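Local atomic coordinates of DR2417 (Deinococcus radiodurans, PDB entry 4XWW), a protein that probably degrades and matures RNA as a 5'-3' exoribonuclease, and possibly endoribonuclease, of the metallo-beta-lactamase superfamily, with zinc ions in its active site. Residues Leu192-Leu206 and Ala388-Leu400. Residues are numbered along the deposited sequence; the frame is centred on the assembly and turned at random.
Sequences LERVEQAGKDGVLLL and ATILNLTRPKFFL
Leu-400 N donates to Leu-206 O at 2.8 Å, almost straight and nearly in line with the C=O, while the edge of the Phe-399 ring brings CD1 to 3.3 Å from the same O. Leu-206 N in turn gives its hydrogen to Phe-398 O (3.0 Å), and Phe-398 N bonds Leu-204 O, so the strands pair in parallel. A chi1 of 170° swings CG of Leu-206 away from its backbone N and brings CD2 against helix 388-394, 3.8 Å from Leu-391 CD2; a branched apolar chain suits this place between sheet and helix. Leu-391 CD2 also sits over the centre of one face of the Phe-399 ring, on the same side of the sheet as Leu-206. Leu-205 and Phe-398 point to the other face; Leu-204 CD1, from the loop just before the strand, lies beside the Phe-398 ring, which stacks with Phe-442.

Helices 192-201 and 388-394 run at 42°, their axes approaching to 8.1 Å. Gly-199 suits this crossing: with hydrogens alone on CA, it makes CA-H...O contacts of 3.4 Å to both Leu-393 O and Thr-394 O. Nearby, Val-195 CG1 meets Thr-394 CG2 at 3.5 Å, and the buried threonine hydroxyl is satisfied by Ile-390 O. A water donates to both Glu-196 O and Leu-393 O, bridging the helices.

Two helix-turn-strand units thus lie side by side, their parallel strands 205-209 and 398-402 adjacent in one sheet of the alpha-beta/beta-alpha metallo-beta-lactamase fold, with zinc ligand His-403 just beyond strand 398-402.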
loop_
_atom_site.group_PDB
_atom_site.type_symbol
_atom_site.label_atom_id
_atom_site.label_comp_id
_atom_site.label_asym_id
_atom_site.label_seq_id
_atom_site.Cartn_x
_atom_site.Cartn_y
_atom_site.Cartn_z
ATOM N N LEU A 192 27.064 3.190 24.994
ATOM C CA LEU A 192 26.208 2.675 26.063
ATOM C C LEU A 192 26.795 2.983 27.437
ATOM O O LEU A 192 26.072 3.050 28.426
ATOM C CB LEU A 192 25.980 1.171 25.905
ATOM C CG LEU A 192 25.223 0.775 24.637
ATOM C CD1 LEU A 192 24.954 -0.721 24.613
ATOM C CD2 LEU A 192 23.929 1.578 24.517
ATOM N N GLU A 193 28.112 3.156 27.490
ATOM C CA GLU A 193 28.786 3.599 28.710
ATOM C C GLU A 193 28.222 4.951 29.141
ATOM O O GLU A 193 27.889 5.163 30.314
ATOM C CB GLU A 193 30.292 3.685 28.463
ATOM C CG GLU A 193 31.125 4.106 29.652
ATOM C CD GLU A 193 32.602 4.192 29.308
ATOM O OE1 GLU A 193 32.944 4.825 28.285
ATOM O OE2 GLU A 193 33.423 3.618 30.055
ATOM N N ARG A 194 28.090 5.867 28.184
ATOM C CA ARG A 194 27.613 7.210 28.509
ATOM C C ARG A 194 26.159 7.167 28.931
ATOM O O ARG A 194 25.743 7.883 29.836
ATOM C CB ARG A 194 27.771 8.168 27.328
ATOM C CG ARG A 194 27.257 9.564 27.635
ATOM C CD ARG A 194 28.178 10.213 28.702
ATOM N NE ARG A 194 27.768 11.529 29.219
ATOM C CZ ARG A 194 26.939 11.717 30.247
ATOM N NH1 ARG A 194 26.360 10.671 30.856
ATOM N NH2 ARG A 194 26.675 12.949 30.664
ATOM N N VAL A 195 25.379 6.330 28.246
ATOM C CA VAL A 195 23.961 6.193 28.549
ATOM C C VAL A 195 23.778 5.603 29.953
ATOM O O VAL A 195 22.954 6.082 30.738
ATOM C CB VAL A 195 23.251 5.321 27.480
ATOM C CG1 VAL A 195 21.838 4.953 27.919
ATOM C CG2 VAL A 195 23.237 6.048 26.106
ATOM N N GLU A 196 24.555 4.572 30.269
ATOM C CA GLU A 196 24.493 3.970 31.598
ATOM C C GLU A 196 24.881 4.985 32.686
ATOM O O GLU A 196 24.266 5.039 33.757
ATOM C CB GLU A 196 25.399 2.743 31.674
ATOM C CG GLU A 196 25.440 2.131 33.068
ATOM C CD GLU A 196 25.958 0.710 33.071
ATOM O OE1 GLU A 196 26.777 0.372 32.188
ATOM O OE2 GLU A 196 25.538 -0.067 33.957
ATOM N N GLN A 197 25.909 5.792 32.411
ATOM C CA GLN A 197 26.313 6.848 33.334
ATOM C C GLN A 197 25.168 7.833 33.536
ATOM O O GLN A 197 24.936 8.286 34.644
ATOM C CB GLN A 197 27.557 7.592 32.826
ATOM C CG GLN A 197 28.081 8.683 33.767
ATOM C CD GLN A 197 28.544 8.137 35.114
ATOM O OE1 GLN A 197 29.199 7.096 35.188
ATOM N NE2 GLN A 197 28.173 8.814 36.177
ATOM N N ALA A 198 24.444 8.143 32.459
ATOM C CA ALA A 198 23.347 9.099 32.546
ATOM C C ALA A 198 22.273 8.556 33.483
ATOM O O ALA A 198 21.720 9.289 34.293
ATOM C CB ALA A 198 22.756 9.401 31.144
ATOM N N GLY A 199 22.009 7.258 33.387
ATOM C CA GLY A 199 21.096 6.594 34.307
ATOM C C GLY A 199 21.523 6.724 35.773
ATOM O O GLY A 199 20.686 6.914 36.655
ATOM N N LYS A 200 22.820 6.621 36.045
ATOM C CA LYS A 200 23.318 6.756 37.423
ATOM C C LYS A 200 23.259 8.206 37.914
ATOM O O LYS A 200 22.917 8.468 39.066
ATOM C CB LYS A 200 24.754 6.221 37.540
ATOM C CG LYS A 200 24.892 4.770 37.085
ATOM C CD LYS A 200 26.302 4.228 37.276
ATOM C CE LYS A 200 26.356 2.762 36.842
ATOM N NZ LYS A 200 27.727 2.181 36.778
ATOM N N ASP A 201 23.589 9.138 37.030
ATOM C CA ASP A 201 23.501 10.560 37.345
ATOM C C ASP A 201 22.066 10.961 37.643
ATOM O O ASP A 201 21.813 11.822 38.497
ATOM C CB ASP A 201 24.030 11.410 36.187
ATOM C CG ASP A 201 25.540 11.368 36.066
ATOM O OD1 ASP A 201 26.205 11.025 37.064
ATOM O OD2 ASP A 201 26.057 11.678 34.973
ATOM N N GLY A 202 21.146 10.319 36.918
ATOM C CA GLY A 202 19.721 10.577 36.998
ATOM C C GLY A 202 19.201 11.092 35.662
ATOM O O GLY A 202 19.645 12.131 35.189
ATOM N N VAL A 203 18.299 10.346 35.030
ATOM C CA VAL A 203 17.590 10.832 33.848
ATOM C C VAL A 203 16.156 11.192 34.268
ATOM O O VAL A 203 15.395 10.321 34.692
ATOM C CB VAL A 203 17.569 9.774 32.714
ATOM C CG1 VAL A 203 16.672 10.222 31.537
ATOM C CG2 VAL A 203 18.995 9.466 32.235
ATOM N N LEU A 204 15.797 12.475 34.199
ATOM C CA LEU A 204 14.419 12.882 34.503
ATOM C C LEU A 204 13.428 12.430 33.428
ATOM O O LEU A 204 12.341 11.904 33.726
ATOM C CB LEU A 204 14.344 14.403 34.665
ATOM C CG LEU A 204 12.954 14.971 34.982
ATOM C CD1 LEU A 204 12.457 14.445 36.322
ATOM C CD2 LEU A 204 13.015 16.480 35.015
ATOM N N LEU A 205 13.797 12.653 32.175
ATOM C CA LEU A 205 12.930 12.308 31.057
ATOM C C LEU A 205 13.713 11.577 29.985
ATOM O O LEU A 205 14.764 12.040 29.547
ATOM C CB LEU A 205 12.287 13.561 30.460
ATOM C CG LEU A 205 11.509 13.352 29.160
ATOM C CD1 LEU A 205 10.283 12.496 29.422
ATOM C CD2 LEU A 205 11.121 14.705 28.600
ATOM N N LEU A 206 13.188 10.429 29.566
ATOM C CA LEU A 206 13.717 9.739 28.395
ATOM C C LEU A 206 12.795 9.940 27.180
ATOM O O LEU A 206 11.564 9.786 27.277
ATOM C CB LEU A 206 13.877 8.245 28.678
ATOM C CG LEU A 206 14.193 7.378 27.447
ATOM C CD1 LEU A 206 15.635 7.647 26.958
ATOM C CD2 LEU A 206 14.007 5.899 27.774
ATOM N N ALA A 388 14.473 -1.967 25.303
ATOM C CA ALA A 388 14.525 -2.340 26.724
ATOM C C ALA A 388 15.887 -2.029 27.352
ATOM O O ALA A 388 15.983 -1.582 28.501
ATOM C CB ALA A 388 14.203 -3.806 26.890
ATOM N N THR A 389 16.948 -2.260 26.592
ATOM C CA THR A 389 18.286 -1.989 27.078
ATOM C C THR A 389 18.420 -0.510 27.464
ATOM O O THR A 389 18.915 -0.171 28.546
ATOM C CB THR A 389 19.344 -2.361 26.029
ATOM O OG1 THR A 389 19.470 -3.786 25.979
ATOM C CG2 THR A 389 20.710 -1.762 26.395
ATOM N N ILE A 390 17.928 0.370 26.599
ATOM C CA ILE A 390 17.974 1.796 26.889
ATOM C C ILE A 390 17.124 2.175 28.107
ATOM O O ILE A 390 17.573 2.928 28.990
ATOM C CB ILE A 390 17.528 2.615 25.680
ATOM C CG1 ILE A 390 18.444 2.306 24.480
ATOM C CG2 ILE A 390 17.493 4.131 26.052
ATOM C CD1 ILE A 390 19.935 2.505 24.782
ATOM N N LEU A 391 15.899 1.660 28.160
ATOM C CA LEU A 391 15.030 1.892 29.315
ATOM C C LEU A 391 15.662 1.366 30.603
ATOM O O LEU A 391 15.572 2.020 31.635
ATOM C CB LEU A 391 13.647 1.247 29.083
ATOM C CG LEU A 391 12.700 2.055 28.182
ATOM C CD1 LEU A 391 11.755 1.161 27.409
ATOM C CD2 LEU A 391 11.904 3.053 29.022
ATOM N N ASN A 392 16.329 0.216 30.548
ATOM C CA ASN A 392 16.952 -0.351 31.750
ATOM C C ASN A 392 18.202 0.413 32.184
ATOM O O ASN A 392 18.481 0.532 33.376
ATOM C CB ASN A 392 17.316 -1.831 31.533
ATOM C CG ASN A 392 16.100 -2.762 31.554
ATOM O OD1 ASN A 392 15.089 -2.483 32.204
ATOM N ND2 ASN A 392 16.203 -3.876 30.839
ATOM N N LEU A 393 18.956 0.915 31.215
ATOM C CA LEU A 393 20.185 1.645 31.508
ATOM C C LEU A 393 19.906 3.055 32.043
ATOM O O LEU A 393 20.618 3.545 32.918
ATOM C CB LEU A 393 21.052 1.725 30.249
ATOM C CG LEU A 393 21.814 0.466 29.851
ATOM C CD1 LEU A 393 22.553 0.715 28.551
ATOM C CD2 LEU A 393 22.828 0.084 30.963
ATOM N N THR A 394 18.879 3.706 31.499
ATOM C CA THR A 394 18.583 5.092 31.869
ATOM C C THR A 394 17.696 5.213 33.104
ATOM O O THR A 394 17.761 6.234 33.814
ATOM C CB THR A 394 17.933 5.865 30.721
ATOM O OG1 THR A 394 16.813 5.130 30.225
ATOM C CG2 THR A 394 18.938 6.086 29.603
ATOM N N ARG A 395 16.880 4.196 33.369
ATOM C CA ARG A 395 16.019 4.209 34.560
ATOM C C ARG A 395 15.283 5.542 34.730
ATOM O O ARG A 395 15.373 6.174 35.785
ATOM C CB ARG A 395 16.845 3.919 35.823
ATOM C CG ARG A 395 17.131 2.442 36.046
ATOM C CD ARG A 395 18.594 2.190 36.412
ATOM N NE ARG A 395 19.038 2.961 37.568
ATOM C CZ ARG A 395 20.303 3.315 37.780
ATOM N NH1 ARG A 395 21.237 2.972 36.904
ATOM N NH2 ARG A 395 20.638 4.015 38.860
ATOM N N PRO A 396 14.567 5.992 33.687
ATOM C CA PRO A 396 14.051 7.364 33.697
ATOM C C PRO A 396 12.839 7.526 34.608
ATOM O O PRO A 396 12.044 6.598 34.784
ATOM C CB PRO A 396 13.657 7.589 32.237
ATOM C CG PRO A 396 13.173 6.247 31.819
ATOM C CD PRO A 396 14.104 5.256 32.494
ATOM N N LYS A 397 12.680 8.710 35.172
ATOM C CA LYS A 397 11.492 8.976 35.963
ATOM C C LYS A 397 10.289 9.103 35.040
ATOM O O LYS A 397 9.225 8.561 35.327
ATOM C CB LYS A 397 11.657 10.235 36.807
ATOM C CG LYS A 397 10.476 10.509 37.741
ATOM C CD LYS A 397 10.848 11.562 38.810
ATOM C CE LYS A 397 9.724 11.713 39.850
ATOM N NZ LYS A 397 9.948 12.833 40.807
ATOM N N PHE A 398 10.466 9.798 33.919
ATOM C CA PHE A 398 9.355 10.041 33.003
ATOM C C PHE A 398 9.726 9.602 31.590
ATOM O O PHE A 398 10.905 9.559 31.249
ATOM C CB PHE A 398 8.973 11.515 33.051
ATOM C CG PHE A 398 8.496 11.962 34.417
ATOM C CD1 PHE A 398 7.438 11.312 35.023
ATOM C CD2 PHE A 398 9.105 13.018 35.086
ATOM C CE1 PHE A 398 6.985 11.712 36.278
ATOM C CE2 PHE A 398 8.666 13.425 36.348
ATOM C CZ PHE A 398 7.598 12.767 36.943
ATOM N N PHE A 399 8.740 9.252 30.769
ATOM C CA PHE A 399 9.050 8.652 29.484
ATOM C C PHE A 399 8.116 9.165 28.382
ATOM O O PHE A 399 6.887 9.157 28.540
ATOM C CB PHE A 399 8.986 7.124 29.633
ATOM C CG PHE A 399 9.229 6.348 28.364
ATOM C CD1 PHE A 399 10.204 6.732 27.457
ATOM C CD2 PHE A 399 8.499 5.199 28.116
ATOM C CE1 PHE A 399 10.417 5.985 26.294
ATOM C CE2 PHE A 399 8.707 4.448 26.974
ATOM C CZ PHE A 399 9.661 4.843 26.055
ATOM N N LEU A 400 8.722 9.619 27.278
ATOM C CA LEU A 400 8.008 10.053 26.080
ATOM C C LEU A 400 8.406 9.208 24.882
ATOM O O LEU A 400 9.379 9.517 24.198
ATOM C CB LEU A 400 8.302 11.519 25.743
ATOM C CG LEU A 400 7.562 12.659 26.426
ATOM C CD1 LEU A 400 8.060 13.984 25.848
ATOM C CD2 LEU A 400 6.065 12.524 26.206
HETATM O O HOH W 1 22.533 3.217 34.730
HETATM O O HOH W 2 18.154 7.695 36.264
#